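Local coordinates for nucleotidyltransferase-like protein (Exiguobacterium sibiricum, PDB 3C18), which probably acts as a nucleotidyltransferase, and also carries a substrate-binding-like helical domain and a helix-turn-helix domain, at residues D235-M240 / L283-E287; L216-L221 / F262-L268; S164-K168 / Q179-D184; Y146-Y150 / L201-I205. All blocks are in the same frame, centred on the assembly; numbering follows the deposited sequence.

Overall arrangement
Contacts 3 and 4 both use helix 146-167 of the YgxA-like domain, near its C-terminal and N-terminal ends. Contact 4 is buried, built of tyrosine rings and aliphatic chains, and touches the second subunit; contact 3 is partly buried and more polar, rich in acidic groups. Contact 2 is apolar inside with a polar rim, and joins the end of helix 201-218, whose start serves contact 4, and the start of helix 220-231 to the end of helix 253-265. K219 of contact 2 forms salt bridges with E167 and D184 of contact 3. Contact 1, a strand pairing held by backbone bonds, meets contact 2 where Y286 packs on I264, and it too reaches the second subunit.

Contact 1. Residues D235-M240 / L283-E287; sequences DRPWTM and LVTYE
W238 and Y286 form an antiparallel hydrogen-bonded pair, their CA atoms 5.1 Å apart, which adds the short strand 238-239 to the edge of strand 281-288. The resulting three-stranded sheet, with 269-275 on the far side, is consistent with a winged helix-turn-helix domain. W238 N gives Y286 O a nearly straight bond of 2.8 Å (168° at the hydrogen), while the return bond from Y286 N to W238 O, also 2.8 Å, is more bent. W238 O additionally receives the CA-H of T285 at 3.1 Å. Just beyond, T239 is the N-cap of helix 240-245. The Y286 side chain, with CG anti to its own carbonyl carbon (chi1 -53°), runs past W238 O to the selenomethionine at 240, whose CE lies 3.9 Å from Y286 CE2. The phenol OH is bonded to ND1 of H57 of the second subunit. With an alanine in place of Y286, that histidine would probably lose its phenol partner and a gap would open beside the selenomethionine methyl. The W238 indole, on the same face of the sheet as Y286, directs NE1 to M231 O. Further along, P237 CB abuts T285 CB at 3.6 Å, with T285 OG1 held by S272 OG. The extended E287 chain reaches the proline ring, its OE1 making a long, weak ion pair with R270 and lying 3.7 Å from P237 CG.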
loop_
_atom_site.group_PDB
_atom_site.type_symbol
_atom_site.label_atom_id
_atom_site.label_comp_id
_atom_site.label_asym_id
_atom_site.label_seq_id
_atom_site.Cartn_x
_atom_site.Cartn_y
_atom_site.Cartn_z
ATOM N N ASP A 235 -18.034 -1.078 -28.004
ATOM C CA ASP A 235 -17.880 -2.028 -29.086
ATOM C C ASP A 235 -16.681 -1.778 -29.965
ATOM O O ASP A 235 -16.583 -2.304 -31.058
ATOM C CB ASP A 235 -19.155 -2.063 -29.923
ATOM C CG ASP A 235 -19.450 -3.457 -30.449
ATOM O OD1 ASP A 235 -18.866 -4.433 -29.896
ATOM O OD2 ASP A 235 -20.256 -3.581 -31.410
ATOM N N ARG A 236 -15.715 -1.047 -29.442
ATOM C CA ARG A 236 -14.519 -0.684 -30.213
ATOM C C ARG A 236 -13.337 -0.596 -29.286
ATOM O O ARG A 236 -13.468 -0.640 -28.096
ATOM C CB ARG A 236 -14.773 0.659 -30.886
ATOM C CG ARG A 236 -14.980 1.705 -29.900
ATOM C CD ARG A 236 -15.416 3.001 -30.513
ATOM N NE ARG A 236 -15.771 3.902 -29.419
ATOM C CZ ARG A 236 -16.943 3.849 -28.787
ATOM N NH1 ARG A 236 -17.865 2.959 -29.146
ATOM N NH2 ARG A 236 -17.182 4.661 -27.793
ATOM N N PRO A 237 -12.154 -0.497 -29.841
ATOM C CA PRO A 237 -10.995 -0.533 -28.963
ATOM C C PRO A 237 -10.877 0.711 -28.133
ATOM O O PRO A 237 -11.498 1.710 -28.423
ATOM C CB PRO A 237 -9.842 -0.645 -29.947
ATOM C CG PRO A 237 -10.436 -1.182 -31.174
ATOM C CD PRO A 237 -11.796 -0.609 -31.246
ATOM N N TRP A 238 -10.049 0.602 -27.097
ATOM C CA TRP A 238 -9.764 1.675 -26.170
ATOM C C TRP A 238 -8.358 2.141 -26.325
ATOM O O TRP A 238 -7.450 1.316 -26.529
ATOM C CB TRP A 238 -9.846 1.173 -24.760
ATOM C CG TRP A 238 -11.162 0.698 -24.300
ATOM C CD1 TRP A 238 -11.813 -0.432 -24.693
ATOM C CD2 TRP A 238 -11.956 1.285 -23.274
ATOM N NE1 TRP A 238 -12.989 -0.557 -23.984
ATOM C CE2 TRP A 238 -13.113 0.503 -23.137
ATOM C CE3 TRP A 238 -11.821 2.414 -22.481
ATOM C CZ2 TRP A 238 -14.087 0.776 -22.198
ATOM C CZ3 TRP A 238 -12.814 2.698 -21.565
ATOM C CH2 TRP A 238 -13.928 1.880 -21.429
ATOM N N THR A 239 -8.139 3.451 -26.181
ATOM C CA THR A 239 -6.742 3.921 -26.062
ATOM C C THR A 239 -6.340 3.708 -24.589
ATOM O O THR A 239 -7.180 3.573 -23.730
ATOM C CB THR A 239 -6.602 5.407 -26.398
ATOM O OG1 THR A 239 -7.348 6.172 -25.450
ATOM C CG2 THR A 239 -7.092 5.713 -27.785
HETATM N N MSE A 240 -5.049 3.704 -24.295
HETATM C CA MSE A 240 -4.593 3.578 -22.912
HETATM C C MSE A 240 -5.136 4.715 -22.090
HETATM O O MSE A 240 -5.610 4.531 -20.985
HETATM C CB MSE A 240 -3.057 3.592 -22.829
HETATM C CG MSE A 240 -2.479 3.505 -21.427
HETATM SE SE MSE A 240 -3.186 2.003 -20.375
HETATM C CE MSE A 240 -2.481 0.446 -21.297
ATOM N N LEU A 283 -2.247 6.097 -32.230
ATOM C CA LEU A 283 -2.634 5.759 -30.876
ATOM C C LEU A 283 -2.715 4.261 -30.816
ATOM O O LEU A 283 -3.253 3.642 -31.702
ATOM C CB LEU A 283 -4.015 6.337 -30.517
ATOM C CG LEU A 283 -3.999 7.784 -29.981
ATOM C CD1 LEU A 283 -2.890 8.536 -30.623
ATOM C CD2 LEU A 283 -5.296 8.425 -30.281
ATOM N N VAL A 284 -2.129 3.696 -29.764
ATOM C CA VAL A 284 -2.235 2.278 -29.490
ATOM C C VAL A 284 -3.598 2.042 -28.909
ATOM O O VAL A 284 -4.066 2.825 -28.087
ATOM C CB VAL A 284 -1.175 1.812 -28.511
ATOM C CG1 VAL A 284 -1.153 0.315 -28.456
ATOM C CG2 VAL A 284 0.200 2.429 -28.944
ATOM N N THR A 285 -4.241 0.957 -29.364
ATOM C CA THR A 285 -5.605 0.628 -28.933
ATOM C C THR A 285 -5.695 -0.837 -28.550
ATOM O O THR A 285 -4.874 -1.673 -28.979
ATOM C CB THR A 285 -6.668 0.991 -30.006
ATOM O OG1 THR A 285 -6.524 0.143 -31.142
ATOM C CG2 THR A 285 -6.517 2.428 -30.470
ATOM N N TYR A 286 -6.600 -1.079 -27.625
ATOM C CA TYR A 286 -6.746 -2.373 -26.959
ATOM C C TYR A 286 -8.180 -2.810 -26.931
ATOM O O TYR A 286 -9.114 -2.004 -26.718
ATOM C CB TYR A 286 -6.261 -2.277 -25.527
ATOM C CG TYR A 286 -4.866 -1.725 -25.413
ATOM C CD1 TYR A 286 -3.775 -2.515 -25.631
ATOM C CD2 TYR A 286 -4.653 -0.381 -25.143
ATOM C CE1 TYR A 286 -2.497 -2.002 -25.536
ATOM C CE2 TYR A 286 -3.368 0.132 -25.043
ATOM C CZ TYR A 286 -2.286 -0.704 -25.235
ATOM O OH TYR A 286 -0.979 -0.240 -25.157
ATOM N N GLU A 287 -8.367 -4.101 -27.162
ATOM C CA GLU A 287 -9.729 -4.632 -27.221
ATOM C C GLU A 287 -9.765 -6.064 -26.684
ATOM O O GLU A 287 -8.908 -6.837 -27.032
ATOM C CB GLU A 287 -10.202 -4.647 -28.679
ATOM C CG GLU A 287 -11.710 -4.752 -28.855
ATOM C CD GLU A 287 -12.123 -4.655 -30.329
ATOM O OE1 GLU A 287 -11.235 -4.840 -31.204
ATOM O OE2 GLU A 287 -13.323 -4.364 -30.586
HETATM O O HOH W 1 -3.072 4.618 -26.657
#

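Contact 2. Residues L216-L221 / F262-L268; sequences LQSKVL and FFIRKGL
V220 points one methyl, CG2, into a cluster made by F262, F263 and L268. With CG2 anti to the backbone N (CG1 at chi1 73°), this methyl meets the F262 ring at its edge, 3.6 Å from CE2, and lies in the plane of the F263 ring at that ring's edge, 3.9 Å from CE1. L268 approaches V220 tip to tip, CD1 to CG2 3.7 Å, and the L221 and L268 side chains cross at about a right angle, L221 CD2 3.8 Å from the same CD1. L268 reaches this position because the chain leaves helix 253-265 through a Schellman motif at G267. L216 touches the far end of F262 more loosely, CG to CZ 4.2 Å. One face of F262 is covered toward its rim by K266 CG, and the lysine then bends outward so that its CD lies 3.4 Å from Q217 OE1. F263 continues the cluster by an edge-to-face stack with F228 of helix 220-231. The K266 NZ to Q217 OE1 bond is weak at 3.5 Å and lies at the exposed rim, so the hold between the YgxA-like and helix-turn-helix regions rests here mainly on shape and apolar burial.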
loop_
_atom_site.group_PDB
_atom_site.type_symbol
_atom_site.label_atom_id
_atom_site.label_comp_id
_atom_site.label_asym_id
_atom_site.label_seq_id
_atom_site.Cartn_x
_atom_site.Cartn_y
_atom_site.Cartn_z
ATOM N N LEU A 216 -0.714 -18.918 -12.402
ATOM C CA LEU A 216 -0.990 -17.554 -12.863
ATOM C C LEU A 216 -1.812 -17.625 -14.138
ATOM O O LEU A 216 -2.813 -16.937 -14.324
ATOM C CB LEU A 216 0.329 -16.835 -13.154
ATOM C CG LEU A 216 0.392 -15.328 -13.203
ATOM C CD1 LEU A 216 -0.613 -14.734 -12.278
ATOM C CD2 LEU A 216 1.779 -14.889 -12.787
ATOM N N GLN A 217 -1.281 -18.409 -15.062
ATOM C CA GLN A 217 -1.944 -18.687 -16.335
ATOM C C GLN A 217 -3.338 -19.298 -16.059
ATOM O O GLN A 217 -4.341 -18.967 -16.669
ATOM C CB GLN A 217 -1.088 -19.665 -17.158
ATOM C CG GLN A 217 -1.806 -20.255 -18.356
ATOM C CD GLN A 217 -1.806 -19.318 -19.538
ATOM O OE1 GLN A 217 -0.759 -19.099 -20.149
ATOM N NE2 GLN A 217 -2.981 -18.772 -19.884
ATOM N N SER A 218 -3.388 -20.140 -15.056
ATOM C CA SER A 218 -4.628 -20.859 -14.717
ATOM C C SER A 218 -5.733 -19.940 -14.186
ATOM O O SER A 218 -6.904 -20.246 -14.314
ATOM C CB SER A 218 -4.353 -21.956 -13.684
ATOM O OG SER A 218 -3.294 -22.822 -14.096
ATOM N N LYS A 219 -5.349 -18.834 -13.565
ATOM C CA LYS A 219 -6.309 -17.907 -12.925
ATOM C C LYS A 219 -6.439 -16.598 -13.688
ATOM O O LYS A 219 -6.932 -15.609 -13.201
ATOM C CB LYS A 219 -5.878 -17.601 -11.492
ATOM C CG LYS A 219 -5.730 -18.858 -10.634
ATOM C CD LYS A 219 -5.571 -18.580 -9.155
ATOM C CE LYS A 219 -5.437 -19.865 -8.347
ATOM N NZ LYS A 219 -6.734 -20.541 -8.169
ATOM N N VAL A 220 -5.999 -16.643 -14.913
ATOM C CA VAL A 220 -5.925 -15.466 -15.750
ATOM C C VAL A 220 -7.306 -14.841 -15.909
ATOM O O VAL A 220 -7.477 -13.605 -15.894
ATOM C CB VAL A 220 -5.260 -15.819 -17.129
ATOM C CG1 VAL A 220 -6.212 -16.626 -18.000
ATOM C CG2 VAL A 220 -4.816 -14.546 -17.841
ATOM N N LEU A 221 -8.312 -15.690 -16.044
ATOM C CA LEU A 221 -9.671 -15.161 -16.264
ATOM C C LEU A 221 -10.254 -14.544 -15.001
ATOM O O LEU A 221 -11.084 -13.626 -15.057
ATOM C CB LEU A 221 -10.611 -16.192 -16.879
ATOM C CG LEU A 221 -10.300 -16.542 -18.341
ATOM C CD1 LEU A 221 -11.313 -17.583 -18.874
ATOM C CD2 LEU A 221 -10.267 -15.280 -19.225
ATOM N N PHE A 262 0.148 -8.155 -20.027
ATOM C CA PHE A 262 0.040 -9.568 -19.723
ATOM C C PHE A 262 -1.072 -10.216 -20.525
ATOM O O PHE A 262 -0.892 -11.224 -21.156
ATOM C CB PHE A 262 -0.224 -9.769 -18.262
ATOM C CG PHE A 262 -0.279 -11.193 -17.875
ATOM C CD1 PHE A 262 0.856 -11.905 -17.749
ATOM C CD2 PHE A 262 -1.464 -11.802 -17.634
ATOM C CE1 PHE A 262 0.823 -13.248 -17.363
ATOM C CE2 PHE A 262 -1.514 -13.146 -17.248
ATOM C CZ PHE A 262 -0.370 -13.850 -17.107
ATOM N N PHE A 263 -2.233 -9.595 -20.506
ATOM C CA PHE A 263 -3.388 -10.151 -21.183
ATOM C C PHE A 263 -3.161 -10.226 -22.710
ATOM O O PHE A 263 -3.676 -11.086 -23.390
ATOM C CB PHE A 263 -4.635 -9.369 -20.839
ATOM C CG PHE A 263 -5.054 -9.480 -19.387
ATOM C CD1 PHE A 263 -5.072 -10.685 -18.760
ATOM C CD2 PHE A 263 -5.488 -8.378 -18.683
ATOM C CE1 PHE A 263 -5.475 -10.769 -17.459
ATOM C CE2 PHE A 263 -5.906 -8.475 -17.372
ATOM C CZ PHE A 263 -5.895 -9.666 -16.775
ATOM N N ILE A 264 -2.330 -9.334 -23.231
ATOM C CA ILE A 264 -2.025 -9.336 -24.676
ATOM C C ILE A 264 -1.217 -10.573 -24.958
ATOM O O ILE A 264 -1.455 -11.282 -25.909
ATOM C CB ILE A 264 -1.217 -8.083 -25.115
ATOM C CG1 ILE A 264 -2.132 -6.838 -25.112
ATOM C CG2 ILE A 264 -0.622 -8.321 -26.492
ATOM C CD1 ILE A 264 -1.416 -5.608 -25.321
ATOM N N ARG A 265 -0.280 -10.870 -24.079
ATOM C CA ARG A 265 0.601 -12.031 -24.281
ATOM C C ARG A 265 -0.140 -13.349 -24.086
ATOM O O ARG A 265 0.284 -14.370 -24.565
ATOM C CB ARG A 265 1.794 -11.962 -23.349
ATOM C CG ARG A 265 2.775 -10.895 -23.765
ATOM C CD ARG A 265 3.997 -10.849 -22.873
ATOM N NE ARG A 265 3.687 -10.216 -21.598
ATOM C CZ ARG A 265 3.785 -10.811 -20.409
ATOM N NH1 ARG A 265 4.236 -12.058 -20.312
ATOM N NH2 ARG A 265 3.458 -10.138 -19.313
ATOM N N LYS A 266 -1.254 -13.319 -23.389
ATOM C CA LYS A 266 -2.039 -14.528 -23.131
ATOM C C LYS A 266 -3.170 -14.655 -24.131
ATOM O O LYS A 266 -3.991 -15.579 -24.072
ATOM C CB LYS A 266 -2.638 -14.502 -21.728
ATOM C CG LYS A 266 -1.617 -14.584 -20.645
ATOM C CD LYS A 266 -0.734 -15.774 -20.804
ATOM C CE LYS A 266 0.515 -15.647 -19.966
ATOM N NZ LYS A 266 1.568 -16.557 -20.442
ATOM N N GLY A 267 -3.222 -13.692 -25.031
ATOM C CA GLY A 267 -4.179 -13.718 -26.126
ATOM C C GLY A 267 -5.561 -13.244 -25.787
ATOM O O GLY A 267 -6.470 -13.429 -26.564
ATOM N N LEU A 268 -5.718 -12.575 -24.652
ATOM C CA LEU A 268 -7.064 -12.139 -24.200
ATOM C C LEU A 268 -7.406 -10.693 -24.568
ATOM O O LEU A 268 -8.543 -10.253 -24.497
ATOM C CB LEU A 268 -7.170 -12.302 -22.694
ATOM C CG LEU A 268 -7.133 -13.767 -22.241
ATOM C CD1 LEU A 268 -7.033 -13.839 -20.709
ATOM C CD2 LEU A 268 -8.378 -14.469 -22.753
#

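Contact 3. Residues S164-K168 / Q179-D184; sequences SVLEK and QARLDD
Within the helical YgxA-like domain, the eight-residue connection 168-175 brings the C-terminal end of helix 146-167 against the last turn of helix 176-183, with V165 touching Q179 and D183. Both V165 methyls meet the Q179 chain and the D183 carboxylate: CG1 is 3.7 Å from Q179 NE2 and CG2 3.8 Å from Q179 CB, and D183 OD2 is 3.9 Å from each methyl. The valine and glutamine side chains cross at about a right angle. Q179 OE1 takes the N-H of E173 and NE2 bonds H171 O, which probably holds the amide in place beside the valine. Replacing V165 with an alanine would probably open a gap between the Q179 chain and the D183 carboxylate, leaving both more room to shift. K168 curls back, bent at chi2, chi3 and chi4, and passes CG 3.4 Å from D183 O before NZ makes a weak bond of 3.4 Å to that same D183 O at the helix end. At the other end of the 164-168 turn, S164 CB packs on D184 CB at 3.6 Å. E167 OE1 and D184 OD2 are only 4.2 Å apart, a like-charge approach that the ammonium of K219 probably offsets through a salt bridge to each. D184 is the N-cap of helix 185-195, its OD1 weakly bonded to V187 N, and E167 touches M123 of helix 116-142, so these helices meet here at K219, between helices 201-218 and 220-231.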
loop_
_atom_site.group_PDB
_atom_site.type_symbol
_atom_site.label_atom_id
_atom_site.label_comp_id
_atom_site.label_asym_id
_atom_site.label_seq_id
_atom_site.Cartn_x
_atom_site.Cartn_y
_atom_site.Cartn_z
ATOM N N SER A 164 -7.125 -16.931 -4.530
ATOM C CA SER A 164 -7.750 -18.252 -4.510
ATOM C C SER A 164 -8.955 -18.279 -3.581
ATOM O O SER A 164 -9.956 -18.926 -3.855
ATOM C CB SER A 164 -6.724 -19.313 -4.133
ATOM O OG SER A 164 -5.653 -19.263 -5.058
ATOM N N VAL A 165 -8.861 -17.518 -2.503
ATOM C CA VAL A 165 -9.944 -17.404 -1.528
ATOM C C VAL A 165 -11.105 -16.611 -2.150
ATOM O O VAL A 165 -12.264 -17.022 -2.088
ATOM C CB VAL A 165 -9.491 -16.763 -0.208
ATOM C CG1 VAL A 165 -10.678 -16.464 0.696
ATOM C CG2 VAL A 165 -8.510 -17.694 0.487
ATOM N N LEU A 166 -10.782 -15.476 -2.754
ATOM C CA LEU A 166 -11.800 -14.672 -3.453
ATOM C C LEU A 166 -12.510 -15.514 -4.511
ATOM O O LEU A 166 -13.711 -15.445 -4.693
ATOM C CB LEU A 166 -11.134 -13.450 -4.123
ATOM C CG LEU A 166 -10.731 -12.295 -3.186
ATOM C CD1 LEU A 166 -9.655 -11.405 -3.856
ATOM C CD2 LEU A 166 -11.952 -11.461 -2.762
ATOM N N GLU A 167 -11.758 -16.365 -5.185
ATOM C CA GLU A 167 -12.320 -17.139 -6.293
ATOM C C GLU A 167 -13.451 -18.001 -5.808
ATOM O O GLU A 167 -14.350 -18.303 -6.547
ATOM C CB GLU A 167 -11.278 -18.026 -6.982
ATOM C CG GLU A 167 -10.353 -17.300 -7.916
ATOM C CD GLU A 167 -9.316 -18.208 -8.542
ATOM O OE1 GLU A 167 -8.795 -19.089 -7.825
ATOM O OE2 GLU A 167 -8.973 -18.009 -9.737
ATOM N N LYS A 168 -13.382 -18.392 -4.548
ATOM C CA LYS A 168 -14.334 -19.354 -3.978
ATOM C C LYS A 168 -15.445 -18.583 -3.307
ATOM O O LYS A 168 -16.323 -19.152 -2.693
ATOM C CB LYS A 168 -13.647 -20.288 -2.972
ATOM C CG LYS A 168 -12.685 -21.285 -3.605
ATOM C CD LYS A 168 -13.391 -22.313 -4.467
ATOM C CE LYS A 168 -13.953 -23.499 -3.640
ATOM N NZ LYS A 168 -12.953 -24.566 -3.201
ATOM N N GLN A 179 -7.476 -20.598 5.293
ATOM C CA GLN A 179 -8.589 -20.520 4.346
ATOM C C GLN A 179 -8.232 -21.257 3.080
ATOM O O GLN A 179 -9.057 -21.954 2.518
ATOM C CB GLN A 179 -8.917 -19.075 3.973
ATOM C CG GLN A 179 -9.534 -18.219 5.054
ATOM C CD GLN A 179 -9.881 -16.809 4.575
ATOM O OE1 GLN A 179 -9.001 -15.955 4.410
ATOM N NE2 GLN A 179 -11.178 -16.540 4.387
ATOM N N ALA A 180 -6.981 -21.106 2.652
ATOM C CA ALA A 180 -6.521 -21.626 1.343
ATOM C C ALA A 180 -6.271 -23.111 1.377
ATOM O O ALA A 180 -6.243 -23.774 0.344
ATOM C CB ALA A 180 -5.260 -20.885 0.867
ATOM N N ARG A 181 -6.118 -23.648 2.577
ATOM C CA ARG A 181 -5.791 -25.079 2.743
ATOM C C ARG A 181 -6.856 -25.939 2.087
ATOM O O ARG A 181 -6.592 -27.041 1.577
ATOM C CB ARG A 181 -5.678 -25.459 4.223
ATOM C CG ARG A 181 -5.286 -26.920 4.472
ATOM C CD ARG A 181 -5.346 -27.294 5.968
ATOM N NE ARG A 181 -6.704 -27.201 6.513
ATOM C CZ ARG A 181 -7.553 -28.221 6.613
ATOM N NH1 ARG A 181 -7.201 -29.434 6.209
ATOM N NH2 ARG A 181 -8.759 -28.025 7.120
ATOM N N LEU A 182 -8.066 -25.426 2.103
ATOM C CA LEU A 182 -9.193 -26.141 1.500
ATOM C C LEU A 182 -9.733 -25.408 0.257
ATOM O O LEU A 182 -10.143 -26.035 -0.698
ATOM C CB LEU A 182 -10.294 -26.380 2.535
ATOM C CG LEU A 182 -9.911 -27.461 3.559
ATOM C CD1 LEU A 182 -11.141 -27.914 4.345
ATOM C CD2 LEU A 182 -9.221 -28.667 2.864
ATOM N N ASP A 183 -9.681 -24.083 0.267
ATOM C CA ASP A 183 -10.198 -23.282 -0.864
ATOM C C ASP A 183 -9.383 -23.469 -2.139
ATOM O O ASP A 183 -9.879 -23.234 -3.246
ATOM C CB ASP A 183 -10.252 -21.783 -0.529
ATOM C CG ASP A 183 -11.346 -21.448 0.449
ATOM O OD1 ASP A 183 -12.066 -22.379 0.896
ATOM O OD2 ASP A 183 -11.470 -20.253 0.786
ATOM N N ASP A 184 -8.116 -23.844 -1.960
ATOM C CA ASP A 184 -7.204 -24.141 -3.086
ATOM C C ASP A 184 -5.946 -24.897 -2.643
ATOM O O ASP A 184 -4.885 -24.311 -2.444
ATOM C CB ASP A 184 -6.806 -22.878 -3.841
ATOM C CG ASP A 184 -6.353 -23.173 -5.278
ATOM O OD1 ASP A 184 -5.760 -24.253 -5.514
ATOM O OD2 ASP A 184 -6.594 -22.315 -6.169
#

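Contact 4. Residues Y146-Y150 / L201-I205; sequences YYDAY and LEQRI
Y146 and L201 meet through different first torsions: Y146 CG is anti to its own carbonyl carbon (chi1 -58°), whereas L201 CG is anti to its backbone N (chi1 179°). The leucine CD2 thereby packs on Y146 CB at 3.6 Å and also sits over the face of the Y147 ring, a CH-pi contact 3.9 Å from the centroid. A second CH-pi contact sets E202 CG 3.5 Å above the centre of the Y146 ring. I205 CD1 presses closely on the backbone, 3.2 Å from Y146 O. One turn further along the helix, Y150 CD2 touches L201 CD1 at 3.9 Å, and R204 CD comes to the edge of the Y150 ring, while R204 NH2 bonds E199 O. The Y150 phenol pairs with the OH of Y150 of the second subunit, so this buried polar end belongs to the dimer interface. The two segments run in the same general direction, 30° apart, their axes 10.1 Å from each other at closest approach. Helix 116-142 closes one part of the contact through L140 on A149 and F141 on I205, and helix 185-195 supplies L194 beside Y150 and R204.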
loop_
_atom_site.group_PDB
_atom_site.type_symbol
_atom_site.label_atom_id
_atom_site.label_comp_id
_atom_site.label_asym_id
_atom_site.label_seq_id
_atom_site.Cartn_x
_atom_site.Cartn_y
_atom_site.Cartn_z
ATOM N N TYR A 146 19.160 -13.813 -4.935
ATOM C CA TYR A 146 18.268 -14.882 -4.461
ATOM C C TYR A 146 17.486 -14.514 -3.202
ATOM O O TYR A 146 16.337 -14.885 -3.070
ATOM C CB TYR A 146 19.032 -16.186 -4.247
ATOM C CG TYR A 146 19.729 -16.632 -5.534
ATOM C CD1 TYR A 146 18.986 -16.895 -6.670
ATOM C CD2 TYR A 146 21.113 -16.749 -5.609
ATOM C CE1 TYR A 146 19.580 -17.273 -7.840
ATOM C CE2 TYR A 146 21.726 -17.125 -6.783
ATOM C CZ TYR A 146 20.942 -17.375 -7.903
ATOM O OH TYR A 146 21.507 -17.736 -9.091
ATOM N N TYR A 147 18.115 -13.803 -2.276
ATOM C CA TYR A 147 17.422 -13.454 -1.011
ATOM C C TYR A 147 16.287 -12.498 -1.284
ATOM O O TYR A 147 15.218 -12.571 -0.699
ATOM C CB TYR A 147 18.376 -12.863 0.001
ATOM C CG TYR A 147 19.216 -13.921 0.645
ATOM C CD1 TYR A 147 18.665 -14.801 1.550
ATOM C CD2 TYR A 147 20.544 -14.058 0.339
ATOM C CE1 TYR A 147 19.428 -15.795 2.149
ATOM C CE2 TYR A 147 21.318 -15.041 0.936
ATOM C CZ TYR A 147 20.758 -15.903 1.841
ATOM O OH TYR A 147 21.531 -16.882 2.432
ATOM N N ASP A 148 16.534 -11.639 -2.242
ATOM C CA ASP A 148 15.545 -10.637 -2.677
ATOM C C ASP A 148 14.432 -11.258 -3.532
ATOM O O ASP A 148 13.263 -10.884 -3.464
ATOM C CB ASP A 148 16.260 -9.531 -3.426
ATOM C CG ASP A 148 17.064 -8.628 -2.500
ATOM O OD1 ASP A 148 16.433 -7.841 -1.777
ATOM O OD2 ASP A 148 18.296 -8.691 -2.512
ATOM N N ALA A 149 14.807 -12.223 -4.345
ATOM C CA ALA A 149 13.828 -12.925 -5.189
ATOM C C ALA A 149 12.875 -13.703 -4.308
ATOM O O ALA A 149 11.675 -13.768 -4.541
ATOM C CB ALA A 149 14.534 -13.883 -6.179
ATOM N N TYR A 150 13.440 -14.319 -3.287
ATOM C CA TYR A 150 12.644 -15.069 -2.306
ATOM C C TYR A 150 11.599 -14.192 -1.716
ATOM O O TYR A 150 10.450 -14.588 -1.566
ATOM C CB TYR A 150 13.499 -15.599 -1.175
ATOM C CG TYR A 150 12.782 -16.534 -0.232
ATOM C CD1 TYR A 150 11.925 -16.049 0.747
ATOM C CD2 TYR A 150 12.928 -17.907 -0.352
ATOM C CE1 TYR A 150 11.249 -16.914 1.626
ATOM C CE2 TYR A 150 12.264 -18.789 0.529
ATOM C CZ TYR A 150 11.440 -18.296 1.519
ATOM O OH TYR A 150 10.790 -19.168 2.385
ATOM N N LEU A 201 18.593 -22.818 -1.849
ATOM C CA LEU A 201 17.825 -21.586 -1.945
ATOM C C LEU A 201 17.397 -21.385 -3.395
ATOM O O LEU A 201 16.220 -21.101 -3.711
ATOM C CB LEU A 201 18.653 -20.394 -1.403
ATOM C CG LEU A 201 17.935 -19.052 -1.484
ATOM C CD1 LEU A 201 16.658 -19.076 -0.650
ATOM C CD2 LEU A 201 18.848 -17.907 -1.067
ATOM N N GLU A 202 18.360 -21.548 -4.289
ATOM C CA GLU A 202 18.138 -21.301 -5.708
ATOM C C GLU A 202 17.062 -22.231 -6.236
ATOM O O GLU A 202 16.152 -21.823 -6.943
ATOM C CB GLU A 202 19.425 -21.494 -6.541
ATOM C CG GLU A 202 20.501 -20.488 -6.252
ATOM C CD GLU A 202 21.468 -20.945 -5.139
ATOM O OE1 GLU A 202 21.089 -21.822 -4.349
ATOM O OE2 GLU A 202 22.600 -20.416 -5.047
ATOM N N GLN A 203 17.199 -23.502 -5.902
ATOM C CA GLN A 203 16.289 -24.497 -6.417
ATOM C C GLN A 203 14.883 -24.259 -5.895
ATOM O O GLN A 203 13.918 -24.315 -6.661
ATOM C CB GLN A 203 16.759 -25.903 -6.082
ATOM C CG GLN A 203 15.928 -26.958 -6.750
ATOM C CD GLN A 203 16.104 -26.970 -8.258
ATOM O OE1 GLN A 203 17.226 -27.001 -8.756
ATOM N NE2 GLN A 203 14.994 -26.965 -8.993
ATOM N N ARG A 204 14.755 -23.958 -4.612
ATOM C CA ARG A 204 13.388 -23.826 -4.049
ATOM C C ARG A 204 12.684 -22.610 -4.681
ATOM O O ARG A 204 11.495 -22.644 -4.975
ATOM C CB ARG A 204 13.380 -23.773 -2.538
ATOM C CG ARG A 204 13.953 -22.492 -2.005
ATOM C CD ARG A 204 13.955 -22.492 -0.481
ATOM N NE ARG A 204 14.789 -23.550 0.049
ATOM C CZ ARG A 204 14.890 -23.813 1.330
ATOM N NH1 ARG A 204 14.192 -23.105 2.197
ATOM N NH2 ARG A 204 15.673 -24.789 1.744
ATOM N N ILE A 205 13.443 -21.557 -4.920
ATOM C CA ILE A 205 12.882 -20.357 -5.556
ATOM C C ILE A 205 12.481 -20.660 -6.981
ATOM O O ILE A 205 11.476 -20.206 -7.485
ATOM C CB ILE A 205 13.908 -19.148 -5.576
ATOM C CG1 ILE A 205 14.262 -18.688 -4.166
ATOM C CG2 ILE A 205 13.367 -17.985 -6.368
ATOM C CD1 ILE A 205 15.479 -17.773 -4.133
HETATM O O HOH W 2 11.808 -21.444 2.596
#